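Local coordinates for platelet inhibitor (Ancylostoma caninum, PDB 4TPV), which inhibits platelet aggregation and adhesion to fibrinogen and collagen as a secreted hookworm toxin, possibly by binding platelet integrins, at residues 4-9 with 48-53; 55-60 with 123-128. All blocks are in the same frame, centred on the assembly; numbering follows the deposited sequence.

Contact 1 (4-9 with 48-53); sequences LCQQRE and LEEKAY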
# COMPACT_ATOMS: atom_id res chain seq x y z
N LEU A 4 18.18 -1.63 5.89
CA LEU A 4 18.20 -3.06 5.55
C LEU A 4 17.91 -3.27 4.07
O LEU A 4 17.85 -4.40 3.59
CB LEU A 4 17.19 -3.82 6.39
CG LEU A 4 17.33 -3.62 7.89
CD1 LEU A 4 16.26 -4.39 8.64
CD2 LEU A 4 18.71 -4.03 8.33
N CYS A 5 17.72 -2.17 3.35
CA CYS A 5 17.53 -2.26 1.91
C CYS A 5 18.87 -2.18 1.23
O CYS A 5 19.80 -1.53 1.71
CB CYS A 5 16.64 -1.14 1.38
SG CYS A 5 14.85 -1.33 1.64
N GLN A 6 18.95 -2.85 0.09
CA GLN A 6 20.18 -2.87 -0.68
C GLN A 6 20.07 -1.89 -1.84
O GLN A 6 18.98 -1.38 -2.13
CB GLN A 6 20.46 -4.27 -1.20
CG GLN A 6 19.56 -4.63 -2.36
CD GLN A 6 19.61 -6.10 -2.67
OE1 GLN A 6 18.91 -6.90 -2.05
NE2 GLN A 6 20.44 -6.47 -3.64
N GLN A 7 21.20 -1.63 -2.49
CA GLN A 7 21.19 -0.72 -3.63
C GLN A 7 20.36 -1.31 -4.76
O GLN A 7 20.56 -2.44 -5.16
CB GLN A 7 22.61 -0.44 -4.12
CG GLN A 7 22.71 0.86 -4.90
CD GLN A 7 23.69 0.80 -6.05
OE1 GLN A 7 24.78 0.23 -5.93
NE2 GLN A 7 23.31 1.39 -7.18
N ARG A 8 19.39 -0.54 -5.26
CA ARG A 8 18.61 -0.97 -6.40
C ARG A 8 18.87 -0.06 -7.58
O ARG A 8 19.12 1.14 -7.41
CB ARG A 8 17.12 -1.00 -6.08
CG ARG A 8 16.75 -1.86 -4.88
CD ARG A 8 16.89 -3.37 -5.12
NE ARG A 8 16.35 -4.11 -3.98
CZ ARG A 8 16.32 -5.43 -3.88
NH1 ARG A 8 16.78 -6.18 -4.86
NH2 ARG A 8 15.80 -6.02 -2.81
N GLU A 9 18.78 -0.62 -8.78
CA GLU A 9 19.10 0.13 -9.98
C GLU A 9 18.11 1.26 -10.26
O GLU A 9 18.51 2.33 -10.71
CB GLU A 9 19.16 -0.81 -11.17
CG GLU A 9 19.06 -0.09 -12.49
CD GLU A 9 19.48 -0.96 -13.65
OE1 GLU A 9 19.83 -2.14 -13.40
OE2 GLU A 9 19.47 -0.46 -14.79
N LEU A 48 9.62 -6.86 2.46
CA LEU A 48 8.61 -6.83 1.41
C LEU A 48 9.18 -6.29 0.11
O LEU A 48 8.76 -6.72 -0.97
CB LEU A 48 7.42 -5.99 1.84
CG LEU A 48 6.62 -6.64 2.95
CD1 LEU A 48 5.38 -5.81 3.23
CD2 LEU A 48 6.23 -8.07 2.57
N GLU A 49 10.13 -5.36 0.19
CA GLU A 49 10.77 -4.89 -1.04
C GLU A 49 11.47 -6.04 -1.75
O GLU A 49 11.36 -6.17 -2.98
CB GLU A 49 11.78 -3.76 -0.77
CG GLU A 49 12.62 -3.41 -2.02
CD GLU A 49 13.53 -2.21 -1.82
OE1 GLU A 49 14.75 -2.35 -2.09
OE2 GLU A 49 13.03 -1.14 -1.43
N GLU A 50 12.19 -6.87 -1.01
CA GLU A 50 12.85 -8.01 -1.65
C GLU A 50 11.81 -8.97 -2.25
O GLU A 50 12.01 -9.48 -3.36
CB GLU A 50 13.76 -8.74 -0.67
CG GLU A 50 14.20 -10.12 -1.16
CD GLU A 50 15.22 -10.10 -2.29
OE1 GLU A 50 15.62 -9.02 -2.76
OE2 GLU A 50 15.62 -11.21 -2.72
N LYS A 51 10.70 -9.18 -1.55
CA LYS A 51 9.61 -10.01 -2.08
C LYS A 51 9.08 -9.40 -3.37
O LYS A 51 8.80 -10.10 -4.37
CB LYS A 51 8.50 -10.15 -1.04
CG LYS A 51 7.40 -11.15 -1.39
CD LYS A 51 6.34 -11.17 -0.29
CE LYS A 51 5.21 -12.13 -0.63
NZ LYS A 51 4.03 -11.94 0.27
N ALA A 52 8.96 -8.08 -3.37
CA ALA A 52 8.47 -7.38 -4.55
C ALA A 52 9.43 -7.52 -5.73
O ALA A 52 8.97 -7.69 -6.87
CB ALA A 52 8.23 -5.89 -4.22
N TYR A 53 10.74 -7.46 -5.48
CA TYR A 53 11.71 -7.63 -6.56
C TYR A 53 11.68 -9.06 -7.11
O TYR A 53 11.68 -9.26 -8.32
CB TYR A 53 13.15 -7.24 -6.12
CG TYR A 53 13.42 -5.81 -6.44
CD1 TYR A 53 13.77 -5.42 -7.74
CD2 TYR A 53 13.23 -4.82 -5.50
CE1 TYR A 53 13.96 -4.10 -8.07
CE2 TYR A 53 13.41 -3.47 -5.82
CZ TYR A 53 13.78 -3.12 -7.12
OH TYR A 53 13.97 -1.80 -7.45
O HOH W 1 17.59 -9.04 -4.47
O HOH W 2 16.51 -3.81 -0.89
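A salt-bridge network centred on R8 ties the N-terminal loop of this CAP-family protein to helix 46-56, one turn of which presents E49, E50 and Y53. The packed side lies against Y53. R8 starts with CG anti to its carbonyl carbon (chi1 -56°) and bends again at chi2, so that the guanidinium lies flat on the ring, planes 11° apart, in an off-centre cation-pi stack with R8 CZ 4.1 Å from the ring centroid. R8 CD sits over the same face of Y53 in a CH-pi contact. One oxygen of each carboxylate lies near the guanidinium plane; the E50 group is nearly coplanar with it, that of E49 strongly turned. R8 NE gives a hydrogen bond to E49 OE1 at 3.0 Å, while R8 NH2 points almost straight (175°) at E50 OE1, also at 3.0 Å; each oxygen accepts through its anti lone pair. E49 is buried, and its OE2 is held by Y44 and R16, which probably keeps the carboxylate ionised; OE2 of E50 pairs with K54. C5, disulfide-bonded to C46, brings SG to 3.6 Å from E49 OE2. The looser side is watery: Q6 OE1 stands over the guanidinium face opposite Y53, and a glycerol, probably from the crystallisation liquor, hydrogen-bonds to R8 NH1. One water accepts from Q6 N and donates to E49 OE1; another accepts from R8 NH1 and donates to E50 OE1 at 2.6 Å.

Contact 2 (55-60 with 123-128); sequences SAEKCS and AVVDCS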
# COMPACT_ATOMS: atom_id res chain seq x y z
N SER A 55 9.32 -11.04 -7.22
CA SER A 55 8.09 -11.22 -7.99
C SER A 55 8.11 -10.39 -9.27
O SER A 55 7.73 -10.87 -10.35
CB SER A 55 6.86 -10.84 -7.16
OG SER A 55 5.70 -10.98 -7.95
N ALA A 56 8.56 -9.14 -9.16
CA ALA A 56 8.63 -8.25 -10.32
C ALA A 56 9.47 -8.82 -11.45
O ALA A 56 9.14 -8.65 -12.61
CB ALA A 56 9.19 -6.89 -9.92
N GLU A 57 10.56 -9.50 -11.12
CA GLU A 57 11.48 -9.95 -12.16
C GLU A 57 10.88 -11.06 -13.01
O GLU A 57 11.44 -11.40 -14.06
CB GLU A 57 12.79 -10.43 -11.54
CG GLU A 57 13.59 -9.33 -10.89
CD GLU A 57 14.68 -9.86 -9.99
OE1 GLU A 57 14.83 -11.11 -9.89
OE2 GLU A 57 15.39 -9.03 -9.37
N LYS A 58 9.75 -11.63 -12.58
CA LYS A 58 9.05 -12.61 -13.39
C LYS A 58 8.34 -11.93 -14.56
O LYS A 58 7.97 -12.57 -15.52
CB LYS A 58 8.05 -13.40 -12.54
CG LYS A 58 8.70 -14.20 -11.41
CD LYS A 58 7.62 -15.01 -10.70
CE LYS A 58 8.07 -15.59 -9.39
NZ LYS A 58 6.84 -15.96 -8.60
N CYS A 59 8.17 -10.62 -14.44
CA CYS A 59 7.65 -9.79 -15.54
C CYS A 59 6.23 -10.14 -15.95
O CYS A 59 5.86 -9.99 -17.12
CB CYS A 59 8.57 -9.88 -16.76
SG CYS A 59 10.08 -8.86 -16.57
N SER A 60 5.43 -10.62 -15.00
CA SER A 60 4.00 -10.78 -15.21
C SER A 60 3.33 -9.40 -15.20
O SER A 60 3.83 -8.47 -14.57
CB SER A 60 3.38 -11.67 -14.14
OG SER A 60 1.99 -11.86 -14.38
N ALA A 123 9.17 -2.38 -5.91
CA ALA A 123 10.22 -2.75 -6.85
C ALA A 123 9.92 -2.11 -8.20
O ALA A 123 8.76 -1.95 -8.59
CB ALA A 123 10.32 -4.27 -6.98
N VAL A 124 10.98 -1.70 -8.89
CA VAL A 124 10.86 -1.10 -10.21
C VAL A 124 11.79 -1.86 -11.14
O VAL A 124 12.99 -1.93 -10.88
CB VAL A 124 11.23 0.39 -10.17
CG1 VAL A 124 11.19 0.98 -11.57
CG2 VAL A 124 10.27 1.14 -9.24
N VAL A 125 11.25 -2.44 -12.21
CA VAL A 125 12.07 -3.26 -13.10
C VAL A 125 11.68 -3.00 -14.55
O VAL A 125 10.58 -2.52 -14.81
CB VAL A 125 11.93 -4.76 -12.81
CG1 VAL A 125 12.33 -5.08 -11.37
CG2 VAL A 125 10.52 -5.21 -13.09
N ASP A 126 12.58 -3.31 -15.48
CA ASP A 126 12.24 -3.24 -16.89
C ASP A 126 11.89 -4.62 -17.43
O ASP A 126 12.64 -5.57 -17.25
CB ASP A 126 13.39 -2.65 -17.72
CG ASP A 126 13.04 -2.53 -19.21
OD1 ASP A 126 12.30 -1.60 -19.55
OD2 ASP A 126 13.51 -3.36 -20.02
N CYS A 127 10.77 -4.70 -18.13
CA CYS A 127 10.40 -5.92 -18.83
C CYS A 127 10.17 -5.60 -20.28
O CYS A 127 9.15 -4.99 -20.62
CB CYS A 127 9.13 -6.52 -18.23
SG CYS A 127 9.29 -6.99 -16.50
N SER A 128 11.13 -5.96 -21.12
CA SER A 128 10.99 -5.83 -22.57
C SER A 128 10.59 -4.42 -22.98
O SER A 128 9.76 -4.23 -23.87
CB SER A 128 9.97 -6.85 -23.09
OG SER A 128 10.31 -7.31 -24.38
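The disulfide C59-C127 clamps the turn that follows helix 46-56 to the end of strand 119-127, within the alpha-beta-alpha sandwich of the CAP fold. Both cysteines place SG anti to their own carbonyl carbon, beside the backbone N (chi1 -77° in C59 and -61° in C127), and the C59 SG to C127 SG bond of 2.0 Å is twisted by a chi3 of -85°, close to the relaxed right angle. The CA atoms of C59 and C127 are 5.8 Å apart. C59 reaches this position through a type I turn from A56 to C59, closed by C59 N donating to A56 O at 2.9 Å; C59 itself, with positive phi, is the first residue to leave the helical conformation. Where the turn begins, at A56, the contact is apolar. The methyl of A56 points at the strand and sits against both branches of V125, with A56 CB 3.8 Å from V125 CG2 and 3.9 Å from V125 CG1. V125 CG2 also lies 3.7 Å from A56 O, and A56 CB meets A123 CB at 4.1 Å. No hydrogen bond joins the two segments. A123, V125 and C127 turn their side chains to this helix-facing side, whereas V124 and D126 point away. Strand 119-127 pairs with strand 130-138, whose V134 also touches A56, while A52 of helix 46-56 packs on A123.

Overall arrangement
Helix 46-56 serves both contacts, whose centres lie about 13 Å apart: contact 1 covers it with the N-terminal loop, contact 2 joins its C-terminal end and the following turn to the sheet. Both are partly buried, but their chemistry differs. Contact 1 is built on charge and waters around a buried glutamate and tyrosine, whereas contact 2 is small apolar packing closed by a covalent bond between buried C127 and partly exposed C59. Y53 connects them, its ring packing against A123 and V125 and its OH accepting a weak hydrogen bond from V124 N. A disulfide features in each, leaving contact 1 for C46 but crossing contact 2 itself.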